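Local atomic coordinates of putative major capsid protein (Cafeteriavirus-dependent mavirus, PDB entry 6G44), a protein that probably builds the capsid shell of the virophage, its double jelly-roll subunits assembling in groups of three. Residues 107-112 against 231-236; 180-185 against 198-203; 282-287 against 482-487; 360-365 against 449-454; 442-447 against 495-500. One frame throughout, in Å; residues are numbered along the deposited sequence.

Contact 1: 107-112 against 231-236; sequences IPVAVI and ILDGQF
With CG1 anti to its carbonyl carbon (chi1 -54°) and CD1 extended beyond it, Ile-107 reaches the ring of Phe-236, whose CG takes the corresponding position. The two side chains run side by side and point the same way, CG1 of Ile-107 lying 3.9 Å from CZ of Phe-236. Leu-232, also with CG beside its backbone N, touches two neighbours with one methyl: its CD2 is 4.0 Å from CB of Ala-110 and 4.2 Å from CG2 of Ile-107. Asp-233 instead has CG anti to the backbone N (chi1 172°). Its CB meets CG1 of Val-109 at 3.4 Å, the side chains crossing nearly at right angles, and OD2 rests against Pro-108 CG. OD1 receives Gln-235 NE2 at 3.2 Å on its syn lone pair, almost in the amide plane; a bend at chi2 (-68°) folds the glutamine back for this bond, while its CG packs on CG and CD of Pro-108. The backbones run antiparallel. Val-111 and Ile-231 form a hydrogen-bonded pair, Val-111 N to Ile-231 O 2.9 Å and Ile-231 N to Val-111 O 2.8 Å, and Asp-233 N adds a nearly straight bond to Val-109 O at 3.0 Å. Strand 222-235 is thereby joined to 110-114 along one side and to 58-66 along the other, in the N-terminal jelly roll. Chemistry divides by face: Leu-232, Ile-107 and Phe-236 meet Leu-75 or Val-77 in a greasy interior, while the Asp-233 carboxylate, on the more accessible face, is steadied by a neutral amide and probably stays ionised.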
# COMPACT_ATOMS: atom_id res chain seq x y z
N ILE C 107 9.82 18.09 21.94
CA ILE C 107 9.23 19.39 22.26
C ILE C 107 8.01 19.20 23.15
O ILE C 107 6.91 18.97 22.68
CB ILE C 107 8.86 20.19 20.99
CG1 ILE C 107 10.03 20.35 20.02
CG2 ILE C 107 8.27 21.54 21.39
CD1 ILE C 107 9.62 20.75 18.61
N PRO C 108 8.19 19.31 24.48
CA PRO C 108 7.05 19.11 25.35
C PRO C 108 5.97 20.19 25.30
O PRO C 108 4.80 19.89 25.51
CB PRO C 108 7.66 19.05 26.75
CG PRO C 108 9.09 18.89 26.57
CD PRO C 108 9.47 19.28 25.19
N VAL C 109 6.39 21.42 25.01
CA VAL C 109 5.46 22.53 24.91
C VAL C 109 5.99 23.51 23.86
O VAL C 109 7.21 23.70 23.71
CB VAL C 109 5.21 23.19 26.29
CG1 VAL C 109 6.52 23.62 26.95
CG2 VAL C 109 4.25 24.36 26.16
N ALA C 110 5.05 24.06 23.09
CA ALA C 110 5.32 25.06 22.09
C ALA C 110 4.30 26.18 22.22
O ALA C 110 3.12 25.94 22.55
CB ALA C 110 5.27 24.43 20.70
N VAL C 111 4.77 27.40 21.97
CA VAL C 111 3.90 28.55 21.89
C VAL C 111 4.12 29.22 20.54
O VAL C 111 5.25 29.56 20.19
CB VAL C 111 4.14 29.57 23.02
CG1 VAL C 111 3.20 30.75 22.87
CG2 VAL C 111 3.95 28.90 24.37
N ILE C 112 3.05 29.36 19.77
CA ILE C 112 3.09 30.10 18.52
C ILE C 112 2.31 31.40 18.68
O ILE C 112 1.22 31.40 19.23
CB ILE C 112 2.57 29.24 17.34
CG1 ILE C 112 3.48 28.02 17.16
CG2 ILE C 112 2.50 30.08 16.06
CD1 ILE C 112 3.07 27.05 16.05
N ILE C 231 8.01 29.54 19.77
CA ILE C 231 8.80 29.38 21.00
C ILE C 231 8.72 27.93 21.45
O ILE C 231 7.61 27.43 21.72
CB ILE C 231 8.28 30.31 22.10
CG1 ILE C 231 8.29 31.77 21.63
CG2 ILE C 231 9.12 30.19 23.38
CD1 ILE C 231 7.25 32.63 22.32
N LEU C 232 9.87 27.28 21.51
CA LEU C 232 9.93 25.82 21.80
C LEU C 232 10.63 25.56 23.13
O LEU C 232 11.68 26.14 23.41
CB LEU C 232 10.72 25.10 20.72
CG LEU C 232 10.30 25.37 19.28
CD1 LEU C 232 11.25 24.67 18.31
CD2 LEU C 232 8.87 24.94 19.05
N ASP C 233 10.06 24.65 23.92
CA ASP C 233 10.80 24.05 25.04
C ASP C 233 11.66 22.95 24.42
O ASP C 233 11.15 21.84 24.18
CB ASP C 233 9.82 23.51 26.08
CG ASP C 233 10.48 22.69 27.19
OD1 ASP C 233 11.70 22.72 27.35
OD2 ASP C 233 9.69 22.02 27.90
N GLY C 234 12.89 23.27 24.08
CA GLY C 234 13.77 22.33 23.39
C GLY C 234 14.26 21.22 24.29
O GLY C 234 14.93 21.47 25.30
N GLN C 235 13.89 19.98 23.99
CA GLN C 235 14.36 18.80 24.71
C GLN C 235 14.91 17.79 23.71
O GLN C 235 14.50 16.61 23.74
CB GLN C 235 13.26 18.20 25.59
CG GLN C 235 12.75 19.11 26.68
CD GLN C 235 13.80 19.35 27.76
OE1 GLN C 235 14.66 18.50 28.02
NE2 GLN C 235 13.75 20.54 28.36
N PHE C 236 15.81 18.24 22.86
CA PHE C 236 16.47 17.45 21.78
C PHE C 236 17.63 16.68 22.40
O PHE C 236 18.81 16.94 22.12
CB PHE C 236 16.91 18.33 20.64
CG PHE C 236 15.79 19.06 19.99
CD1 PHE C 236 15.36 20.32 20.42
CD2 PHE C 236 15.10 18.48 18.92
CE1 PHE C 236 14.33 20.98 19.81
CE2 PHE C 236 14.05 19.15 18.32
CZ PHE C 236 13.67 20.39 18.74

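Contact 2: 180-185 against 198-203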
# COMPACT_ATOMS: atom_id res chain seq x y z
N CYS C 180 18.52 5.82 4.80
CA CYS C 180 17.19 5.52 4.23
C CYS C 180 16.38 6.79 3.97
O CYS C 180 16.27 7.21 2.81
CB CYS C 180 16.44 4.51 5.09
SG CYS C 180 14.99 3.83 4.21
N ASN C 181 15.84 7.41 5.02
CA ASN C 181 15.00 8.60 4.86
C ASN C 181 15.63 9.93 5.28
O ASN C 181 15.13 10.98 4.91
CB ASN C 181 13.70 8.42 5.63
CG ASN C 181 12.94 7.20 5.17
OD1 ASN C 181 12.87 6.95 3.95
ND2 ASN C 181 12.39 6.43 6.10
N TYR C 182 16.72 9.88 6.06
CA TYR C 182 17.39 11.12 6.54
C TYR C 182 18.89 11.03 6.32
O TYR C 182 19.50 9.95 6.30
CB TYR C 182 17.06 11.40 8.01
CG TYR C 182 17.38 10.26 8.95
CD1 TYR C 182 18.65 10.07 9.45
CD2 TYR C 182 16.39 9.33 9.33
CE1 TYR C 182 18.96 9.02 10.28
CE2 TYR C 182 16.70 8.27 10.18
CZ TYR C 182 17.99 8.12 10.66
OH TYR C 182 18.35 7.09 11.51
N ALA C 183 19.49 12.23 6.20
CA ALA C 183 20.93 12.36 6.05
C ALA C 183 21.66 12.03 7.34
O ALA C 183 21.19 12.32 8.43
CB ALA C 183 21.27 13.77 5.63
N TYR C 184 22.82 11.42 7.19
CA TYR C 184 23.59 10.98 8.35
C TYR C 184 25.06 10.84 7.91
O TYR C 184 25.37 10.71 6.73
CB TYR C 184 23.05 9.60 8.93
CG TYR C 184 23.57 8.49 8.07
CD1 TYR C 184 23.14 8.34 6.75
CD2 TYR C 184 24.62 7.66 8.50
CE1 TYR C 184 23.70 7.41 5.91
CE2 TYR C 184 25.17 6.71 7.66
CZ TYR C 184 24.72 6.59 6.35
OH TYR C 184 25.33 5.69 5.49
N TYR C 185 25.95 10.80 8.90
CA TYR C 185 27.35 10.46 8.65
C TYR C 185 27.96 9.82 9.88
O TYR C 185 27.98 10.44 10.94
CB TYR C 185 28.17 11.69 8.28
CG TYR C 185 29.63 11.34 8.04
CD1 TYR C 185 30.00 10.50 7.00
CD2 TYR C 185 30.63 11.82 8.89
CE1 TYR C 185 31.32 10.16 6.78
CE2 TYR C 185 31.96 11.48 8.68
CZ TYR C 185 32.29 10.64 7.64
OH TYR C 185 33.61 10.26 7.41
N ILE C 198 27.88 9.91 15.30
CA ILE C 198 27.02 9.97 14.10
C ILE C 198 26.42 11.37 13.98
O ILE C 198 25.81 11.88 14.93
CB ILE C 198 25.88 8.92 14.15
CG1 ILE C 198 26.46 7.55 14.45
CG2 ILE C 198 25.10 8.93 12.83
CD1 ILE C 198 25.44 6.47 14.70
N ASP C 199 26.58 11.98 12.82
CA ASP C 199 25.92 13.23 12.47
C ASP C 199 24.54 12.88 11.90
O ASP C 199 24.42 11.94 11.09
CB ASP C 199 26.69 14.01 11.40
CG ASP C 199 28.13 14.28 11.79
OD1 ASP C 199 28.45 14.30 13.00
OD2 ASP C 199 28.95 14.47 10.86
N PHE C 200 23.54 13.62 12.31
CA PHE C 200 22.15 13.48 11.81
C PHE C 200 21.62 14.82 11.32
O PHE C 200 21.95 15.88 11.88
CB PHE C 200 21.21 13.04 12.93
CG PHE C 200 21.44 11.65 13.45
CD1 PHE C 200 20.77 10.58 12.89
CD2 PHE C 200 22.29 11.41 14.53
CE1 PHE C 200 20.94 9.32 13.39
CE2 PHE C 200 22.49 10.13 15.01
CZ PHE C 200 21.79 9.08 14.46
N VAL C 201 20.74 14.78 10.32
CA VAL C 201 19.94 15.93 9.89
C VAL C 201 18.52 15.41 9.72
O VAL C 201 18.32 14.43 8.98
CB VAL C 201 20.41 16.54 8.57
CG1 VAL C 201 19.59 17.76 8.24
CG2 VAL C 201 21.87 16.93 8.63
N VAL C 202 17.56 16.05 10.36
CA VAL C 202 16.12 15.67 10.24
C VAL C 202 15.30 16.91 9.98
O VAL C 202 15.45 17.91 10.72
CB VAL C 202 15.61 15.00 11.53
CG1 VAL C 202 14.11 14.74 11.47
CG2 VAL C 202 16.39 13.72 11.78
N ASP C 203 14.41 16.85 8.99
CA ASP C 203 13.50 17.96 8.61
C ASP C 203 12.07 17.41 8.82
O ASP C 203 11.61 16.60 8.00
CB ASP C 203 13.76 18.35 7.14
CG ASP C 203 12.91 19.50 6.62
OD1 ASP C 203 11.83 19.75 7.16
OD2 ASP C 203 13.33 20.16 5.61
O HOH W 1 17.65 14.50 6.35
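Strands 183-186 and 195-205 form an antiparallel beta hairpin, their segments here at 170°, on the N-terminal jelly-roll sheet that continues into strand 74-84. Tyr-185 and Asp-199 are its hydrogen-bonded pair, with Tyr-185 N 2.9 Å from Asp-199 O and Asp-199 N 2.8 Å from Tyr-185 O. Their side chains leave the sheet side by side, Asp-199 OD2 at the edge of the tyrosine ring near CD2, while OD1 is held by Thr-80 and His-187. Tyr-182 carries its CG in the crowded position between backbone N and carbonyl carbon (chi1 55°), so the ring lies beside Phe-200, pointing the same way. Its CE1 meets the phenyl edge at CD1 of Phe-200, 3.5 Å away, ring planes oblique at 41°; Ile-198 CG2 lies over one phenyl face, toward its rim, and the Tyr-182 hydroxyl bonds to Arg-176 O. Tyr-184 turns its ring away, its OH reaching Gly-401 N of a second subunit. Toward Tyr-182, Val-201 N reaches Ala-183 O at 3.1 Å, and one step further a water replaces a direct bond, accepting from Ala-183 N at 2.9 Å and donating to Val-201 O at 2.7 Å.

Contact 3: 282-287 against 482-487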
# COMPACT_ATOMS: atom_id res chain seq x y z
N ILE C 282 -8.53 37.80 -1.63
CA ILE C 282 -8.56 36.76 -0.58
C ILE C 282 -9.69 37.15 0.36
O ILE C 282 -9.82 38.32 0.72
CB ILE C 282 -7.21 36.69 0.16
CG1 ILE C 282 -6.13 36.20 -0.81
CG2 ILE C 282 -7.28 35.78 1.39
CD1 ILE C 282 -4.73 36.28 -0.25
N PRO C 283 -10.52 36.17 0.77
CA PRO C 283 -11.61 36.51 1.68
C PRO C 283 -11.15 37.20 2.96
O PRO C 283 -10.03 37.00 3.42
CB PRO C 283 -12.22 35.15 2.02
CG PRO C 283 -11.84 34.27 0.91
CD PRO C 283 -10.52 34.74 0.41
N LYS C 284 -12.02 38.02 3.54
CA LYS C 284 -11.69 38.77 4.75
C LYS C 284 -11.35 37.87 5.93
O LYS C 284 -10.41 38.14 6.65
CB LYS C 284 -12.84 39.70 5.13
CG LYS C 284 -13.14 40.80 4.13
CD LYS C 284 -14.32 41.64 4.61
CE LYS C 284 -15.17 42.15 3.45
NZ LYS C 284 -14.39 42.97 2.49
N THR C 285 -12.14 36.81 6.11
CA THR C 285 -11.98 35.93 7.26
C THR C 285 -11.72 34.51 6.80
O THR C 285 -12.57 33.91 6.13
CB THR C 285 -13.21 35.97 8.18
OG1 THR C 285 -13.38 37.32 8.63
CG2 THR C 285 -13.02 35.09 9.40
N ILE C 286 -10.54 33.99 7.15
CA ILE C 286 -10.12 32.64 6.73
C ILE C 286 -10.22 31.74 7.97
O ILE C 286 -9.81 32.12 9.06
CB ILE C 286 -8.68 32.62 6.16
CG1 ILE C 286 -8.56 33.62 4.99
CG2 ILE C 286 -8.31 31.21 5.70
CD1 ILE C 286 -7.14 33.93 4.60
N ILE C 287 -10.73 30.54 7.76
CA ILE C 287 -10.97 29.55 8.84
C ILE C 287 -9.98 28.37 8.70
O ILE C 287 -9.75 27.88 7.59
CB ILE C 287 -12.41 29.03 8.76
CG1 ILE C 287 -13.39 30.20 8.93
CG2 ILE C 287 -12.65 27.95 9.81
CD1 ILE C 287 -14.84 29.88 8.69
N SER C 482 -8.72 33.83 11.04
CA SER C 482 -7.80 34.88 10.61
C SER C 482 -8.64 36.02 10.02
O SER C 482 -9.22 35.85 8.96
CB SER C 482 -6.85 34.32 9.55
OG SER C 482 -6.07 35.36 8.96
N PHE C 483 -8.67 37.16 10.72
CA PHE C 483 -9.42 38.33 10.25
C PHE C 483 -8.53 39.22 9.43
O PHE C 483 -7.31 39.26 9.61
CB PHE C 483 -10.00 39.08 11.43
CG PHE C 483 -10.93 38.25 12.25
CD1 PHE C 483 -12.25 38.13 11.87
CD2 PHE C 483 -10.49 37.57 13.36
CE1 PHE C 483 -13.15 37.36 12.60
CE2 PHE C 483 -11.36 36.75 14.08
CZ PHE C 483 -12.69 36.67 13.72
N GLU C 484 -9.17 39.97 8.55
CA GLU C 484 -8.46 40.78 7.58
C GLU C 484 -7.55 41.84 8.19
O GLU C 484 -6.49 42.15 7.64
CB GLU C 484 -9.47 41.45 6.66
CG GLU C 484 -8.78 42.11 5.50
CD GLU C 484 -9.74 42.48 4.43
OE1 GLU C 484 -10.52 43.45 4.66
OE2 GLU C 484 -9.72 41.82 3.37
N ASP C 485 -7.94 42.38 9.33
CA ASP C 485 -7.10 43.38 10.04
C ASP C 485 -5.85 42.82 10.73
O ASP C 485 -5.09 43.56 11.35
CB ASP C 485 -7.95 44.21 11.03
CG ASP C 485 -8.46 43.43 12.22
OD1 ASP C 485 -8.03 42.28 12.45
OD2 ASP C 485 -9.28 43.98 13.01
N GLY C 486 -5.67 41.50 10.65
CA GLY C 486 -4.53 40.82 11.24
C GLY C 486 -4.86 39.97 12.45
O GLY C 486 -4.11 39.06 12.77
N THR C 487 -5.96 40.27 13.13
CA THR C 487 -6.35 39.56 14.31
C THR C 487 -6.53 38.07 14.04
O THR C 487 -7.12 37.68 13.04
CB THR C 487 -7.65 40.13 14.91
OG1 THR C 487 -7.45 41.54 15.16
CG2 THR C 487 -7.99 39.45 16.21
O HOH W 2 -7.96 39.59 2.55
O HOH W 3 -11.27 42.49 1.46
O HOH W 4 -12.13 39.90 8.67
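Glu-484 leaves its backbone with CG anti to the N (chi1 -171°) and runs extended across the flank of Lys-284. CB starts the contact, 3.4 Å from Lys-284 O, a carbonyl that Arg-223 grips with NH2. CG carries the chain outward, and CD comes to lie 3.8 Å from Lys-284 CG, the two side chains crossing obliquely. OE2 packs on the same lysine methylene, 3.6 Å from CG, and binds two waters. The water 3.0 Å from Glu-484 OE2 also lies within bonding distance of Ile-282 O. The other, a short 2.5 Å from Glu-484 OE2, weakly accepts from Lys-284 NZ. OE1 remains 4.5 Å from Lys-284 NZ, beyond a salt bridge, so the opposite charges probably attract through solvent. At the base of the side chain, Glu-484 N gives its proton to a third water, which also pairs with Thr-285 OG1. Deeper in, Ile-286 and Ser-482 form an antiparallel hydrogen-bonded pair, Ile-286 N to Ser-482 O 2.9 Å and Ser-482 N to Ile-286 O 2.8 Å. The chain then reverses in a type I turn from Phe-483 to Gly-486, followed by an Asx turn at Asp-485, whose OD1 accepts from Thr-487 N. The contact sits where strand 286-305 meets the end of strand 464-482, before the turn into 488-492; Arg-223 of strand 222-235 lies against it, and Trp-23 of a third subunit packs on Ile-282 and Ile-286.

Contact 4: 360-365 against 449-454; sequences EIKVDS and NMQVQA
Two flat groups overlap at one end of this ladder: the amide oxygen OE1 of Gln-453 stands over a face of the Glu-360 carboxylate, 3.4 Å from its carbon CD, with the planes turned 44° apart. The side chains run alongside each other and point the same way; the oxygen lies over the carbon, and, all three oxygens being acceptors, the meeting is one of packing. At the other end the Asp-364 carboxylate is held by OD1, which Asn-449 N meets at 2.9 Å, nearly along the C-O axis. Asp-364 N returns a bond to Asn-449 O at 2.8 Å, so one residue closes the ladder with both backbone and side chain. Positive phi at Asp-364 (54°) turns the chain, and Lys-362 NZ, bent round at chi4, reaches Asp-364 O at 2.8 Å from above the carbonyl plane. Gln-451 sends its NE2 to Thr-323 O. The opposite face is apolar: Ile-361 CD1 nests against Val-452 CG2 at 3.9 Å, and Met-450, extended as far as its sulphur, then bends to lay CE 4.0 Å from Val-363 CG2. Phe-428 and Leu-433 pack on this side. Alternating hydrogen-bonded pairs, Glu-360 with Gln-453 and Lys-362 with Gln-451, join the two inner strands of a four-stranded antiparallel sheet, 319-328, 448-457, 355-363 and 366-369, as expected for one sheet of the C-terminal jelly roll.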
# COMPACT_ATOMS: atom_id res chain seq x y z
N GLU C 360 -14.36 0.28 31.12
CA GLU C 360 -15.72 0.65 31.52
C GLU C 360 -15.78 2.17 31.65
O GLU C 360 -14.94 2.77 32.30
CB GLU C 360 -16.11 -0.04 32.84
CG GLU C 360 -16.12 -1.56 32.72
CD GLU C 360 -16.70 -2.29 33.92
OE1 GLU C 360 -16.48 -3.54 34.00
OE2 GLU C 360 -17.37 -1.66 34.76
N ILE C 361 -16.81 2.75 31.02
CA ILE C 361 -16.99 4.19 30.94
C ILE C 361 -18.30 4.57 31.68
O ILE C 361 -19.31 3.93 31.50
CB ILE C 361 -17.12 4.69 29.49
CG1 ILE C 361 -16.04 4.12 28.56
CG2 ILE C 361 -17.12 6.22 29.47
CD1 ILE C 361 -14.65 4.52 28.90
N LYS C 362 -18.23 5.61 32.51
CA LYS C 362 -19.42 6.25 33.10
C LYS C 362 -19.54 7.63 32.49
O LYS C 362 -18.55 8.35 32.45
CB LYS C 362 -19.25 6.36 34.61
CG LYS C 362 -20.25 7.27 35.31
CD LYS C 362 -20.03 7.20 36.82
CE LYS C 362 -21.05 8.04 37.58
NZ LYS C 362 -20.99 9.49 37.20
N VAL C 363 -20.72 7.99 31.99
CA VAL C 363 -21.00 9.37 31.58
C VAL C 363 -22.27 9.78 32.30
O VAL C 363 -23.31 9.18 32.07
CB VAL C 363 -21.17 9.55 30.06
CG1 VAL C 363 -21.53 11.00 29.71
CG2 VAL C 363 -19.91 9.13 29.31
N ASP C 364 -22.17 10.80 33.15
CA ASP C 364 -23.31 11.26 33.97
C ASP C 364 -23.86 10.05 34.75
O ASP C 364 -23.06 9.35 35.39
CB ASP C 364 -24.32 12.00 33.08
CG ASP C 364 -23.73 13.23 32.40
OD1 ASP C 364 -22.70 13.74 32.88
OD2 ASP C 364 -24.32 13.70 31.39
N SER C 365 -25.16 9.74 34.69
CA SER C 365 -25.75 8.62 35.44
C SER C 365 -25.58 7.27 34.76
O SER C 365 -26.00 6.25 35.30
CB SER C 365 -27.25 8.86 35.65
OG SER C 365 -27.48 10.06 36.35
N ASN C 449 -20.01 14.67 33.05
CA ASN C 449 -18.99 14.10 33.92
C ASN C 449 -18.68 12.69 33.44
O ASN C 449 -19.59 11.94 33.14
CB ASN C 449 -19.47 14.05 35.37
CG ASN C 449 -19.80 15.43 35.92
OD1 ASN C 449 -18.98 16.34 35.86
ND2 ASN C 449 -21.00 15.59 36.44
N MET C 450 -17.39 12.38 33.29
CA MET C 450 -16.94 11.06 32.83
C MET C 450 -15.97 10.44 33.83
O MET C 450 -15.13 11.11 34.39
CB MET C 450 -16.27 11.20 31.46
CG MET C 450 -15.77 9.88 30.87
SD MET C 450 -14.86 10.03 29.30
CE MET C 450 -16.23 10.10 28.21
N GLN C 451 -16.05 9.11 33.96
CA GLN C 451 -15.07 8.34 34.68
C GLN C 451 -14.71 7.14 33.80
O GLN C 451 -15.58 6.57 33.15
CB GLN C 451 -15.68 7.87 36.01
CG GLN C 451 -14.72 7.19 36.97
CD GLN C 451 -15.28 7.15 38.39
OE1 GLN C 451 -16.41 6.73 38.60
NE2 GLN C 451 -14.49 7.60 39.35
N VAL C 452 -13.42 6.82 33.78
CA VAL C 452 -12.89 5.70 32.97
C VAL C 452 -12.18 4.71 33.87
O VAL C 452 -11.27 5.09 34.59
CB VAL C 452 -11.92 6.25 31.89
CG1 VAL C 452 -11.23 5.11 31.14
CG2 VAL C 452 -12.69 7.15 30.92
N GLN C 453 -12.58 3.44 33.78
CA GLN C 453 -11.89 2.32 34.43
C GLN C 453 -11.20 1.50 33.33
O GLN C 453 -11.86 1.15 32.36
CB GLN C 453 -12.92 1.45 35.15
CG GLN C 453 -12.34 0.18 35.77
CD GLN C 453 -13.39 -0.83 36.15
OE1 GLN C 453 -13.66 -1.77 35.41
NE2 GLN C 453 -14.04 -0.60 37.29
N ALA C 454 -9.91 1.24 33.49
CA ALA C 454 -9.16 0.39 32.56
C ALA C 454 -8.61 -0.79 33.33
O ALA C 454 -8.01 -0.59 34.39
CB ALA C 454 -8.01 1.15 31.92
O HOH W 5 -16.28 3.86 34.83

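Contact 5: 442-447 against 495-500; sequences ANANKS and YTPDQL
Leu-500 points its CD1 tip first into the bend of 442-444, its CG anti to the carbonyl carbon (chi1 -61°) and the rest of the chain extended. CD1 is 3.5 Å from Ala-442 O, 3.7 Å from Ala-444 N and 4.1 Å from Ala-444 CB, so a methyl group fills the angle between two peptides. Pro-497, one turn earlier on the same helix, approaches the loop with the corner of its ring: CG lies 4.3 Å from CB of Ala-444 and equally far from CB of Lys-446. Ala-444 CB thus touches both Leu-500 and Pro-497. The ring of Tyr-495 stands obliquely by Asn-443 O, with CD2 near Asn-443 CB. Thr-496 is the N-cap of helix 497-501, its OG1 accepting from Gln-499 N at 2.9 Å, and the residue before it is bound to the loop by a single backbone bridge. Tyr-495 N bonds to Asn-443 O at 3.0 Å, nearly along the C=O axis, and Asn-445 N bonds to Tyr-495 O at 2.8 Å from above the carbonyl plane. Asn-443 has a positive phi (79°) and Asn-445 centres an inverse gamma turn; across this bend Asn-443 O and Asn-445 N both face the Tyr-495 backbone. This loop leads into strand 448-457 of the C-terminal jelly roll. The Asn-443 side chain turns its ND2 to Asp-477. Neighbouring subunits close around the joint: Ser-33 of a third subunit bonds to Ala-442 O and packs on Leu-500, while Thr-13 of a second subunit lies against Tyr-495 and bonds to Gln-499 OE1.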
# COMPACT_ATOMS: atom_id res chain seq x y z
N ALA C 442 -21.14 15.07 19.98
CA ALA C 442 -19.93 15.82 19.72
C ALA C 442 -20.27 17.27 19.41
O ALA C 442 -21.17 17.54 18.60
CB ALA C 442 -19.18 15.20 18.55
N ASN C 443 -19.58 18.18 20.08
CA ASN C 443 -19.73 19.65 19.91
C ASN C 443 -20.94 20.23 20.63
O ASN C 443 -21.23 21.42 20.50
CB ASN C 443 -19.71 20.06 18.43
CG ASN C 443 -18.39 19.74 17.78
OD1 ASN C 443 -17.37 19.84 18.43
ND2 ASN C 443 -18.42 19.30 16.52
N ALA C 444 -21.65 19.44 21.42
CA ALA C 444 -22.75 20.00 22.22
C ALA C 444 -22.18 20.81 23.37
O ALA C 444 -21.25 20.38 24.05
CB ALA C 444 -23.62 18.90 22.77
N ASN C 445 -22.78 21.98 23.61
CA ASN C 445 -22.40 22.79 24.78
C ASN C 445 -23.12 22.30 26.05
O ASN C 445 -23.72 23.07 26.79
CB ASN C 445 -22.69 24.27 24.53
CG ASN C 445 -22.07 25.15 25.59
OD1 ASN C 445 -21.14 24.75 26.28
ND2 ASN C 445 -22.60 26.36 25.73
N LYS C 446 -23.03 21.01 26.31
CA LYS C 446 -23.69 20.38 27.43
C LYS C 446 -22.59 19.90 28.36
O LYS C 446 -21.65 19.22 27.90
CB LYS C 446 -24.52 19.20 26.96
CG LYS C 446 -25.18 18.44 28.11
CD LYS C 446 -25.93 17.20 27.67
CE LYS C 446 -26.24 16.33 28.88
NZ LYS C 446 -27.09 17.06 29.89
N SER C 447 -22.70 20.22 29.65
CA SER C 447 -21.72 19.77 30.64
C SER C 447 -21.93 18.28 30.92
O SER C 447 -23.08 17.82 31.03
CB SER C 447 -21.84 20.58 31.94
OG SER C 447 -21.59 21.96 31.71
N TYR C 495 -22.49 24.11 20.01
CA TYR C 495 -23.87 24.33 19.63
C TYR C 495 -24.77 23.70 20.69
O TYR C 495 -24.34 22.84 21.44
CB TYR C 495 -24.17 23.72 18.24
CG TYR C 495 -23.17 24.16 17.23
CD1 TYR C 495 -23.33 25.35 16.51
CD2 TYR C 495 -21.99 23.45 17.06
CE1 TYR C 495 -22.33 25.77 15.62
CE2 TYR C 495 -21.00 23.86 16.21
CZ TYR C 495 -21.16 25.01 15.50
OH TYR C 495 -20.14 25.36 14.64
N THR C 496 -26.03 24.11 20.73
CA THR C 496 -26.95 23.49 21.65
C THR C 496 -27.28 22.07 21.17
O THR C 496 -27.29 21.82 19.95
CB THR C 496 -28.27 24.25 21.80
OG1 THR C 496 -28.97 24.25 20.56
CG2 THR C 496 -28.00 25.70 22.26
N PRO C 497 -27.61 21.17 22.12
CA PRO C 497 -28.10 19.87 21.67
C PRO C 497 -29.27 19.98 20.69
O PRO C 497 -29.33 19.27 19.69
CB PRO C 497 -28.49 19.17 22.97
CG PRO C 497 -27.63 19.77 24.01
CD PRO C 497 -27.37 21.20 23.57
N ASP C 498 -30.20 20.91 20.96
CA ASP C 498 -31.32 21.08 20.06
C ASP C 498 -30.89 21.47 18.65
O ASP C 498 -31.44 20.96 17.69
CB ASP C 498 -32.34 22.09 20.62
CG ASP C 498 -33.13 21.55 21.80
OD1 ASP C 498 -33.14 20.31 22.04
OD2 ASP C 498 -33.74 22.39 22.49
N GLN C 499 -29.89 22.35 18.50
CA GLN C 499 -29.44 22.68 17.15
C GLN C 499 -28.84 21.47 16.45
O GLN C 499 -29.08 21.26 15.27
CB GLN C 499 -28.43 23.81 17.10
CG GLN C 499 -28.22 24.23 15.66
CD GLN C 499 -27.12 25.21 15.42
OE1 GLN C 499 -26.44 25.12 14.39
NE2 GLN C 499 -26.94 26.14 16.34
N LEU C 500 -28.07 20.67 17.18
CA LEU C 500 -27.46 19.49 16.58
C LEU C 500 -28.50 18.43 16.23
O LEU C 500 -28.48 17.92 15.11
CB LEU C 500 -26.38 18.93 17.50
CG LEU C 500 -25.24 19.90 17.78
CD1 LEU C 500 -24.25 19.26 18.74
CD2 LEU C 500 -24.55 20.38 16.52

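Overall arrangement
Contacts 1 and 2 belong to one curled sheet of the N-terminal jelly roll, their centres 21 Å apart, whereas contacts 4 and 5 lie in the C-terminal half. All five are partly buried, but contacts 1, 2 and 4 are strand ladders with a buried apolar face, and contacts 3 and 5 join a loop to the start of a strand or a helix and include exposed residues. Contact 3 relies on waters and separated charges; contact 5 mixes a single bridge with methyl packing. Contacts 1 and 4 touch no other chain of the trimer, while 2, 3 and 5 all reach a neighbouring subunit. Contacts 4 and 5 meet, Asp-364 OD2 lying 4.1 Å from Lys-446 CE.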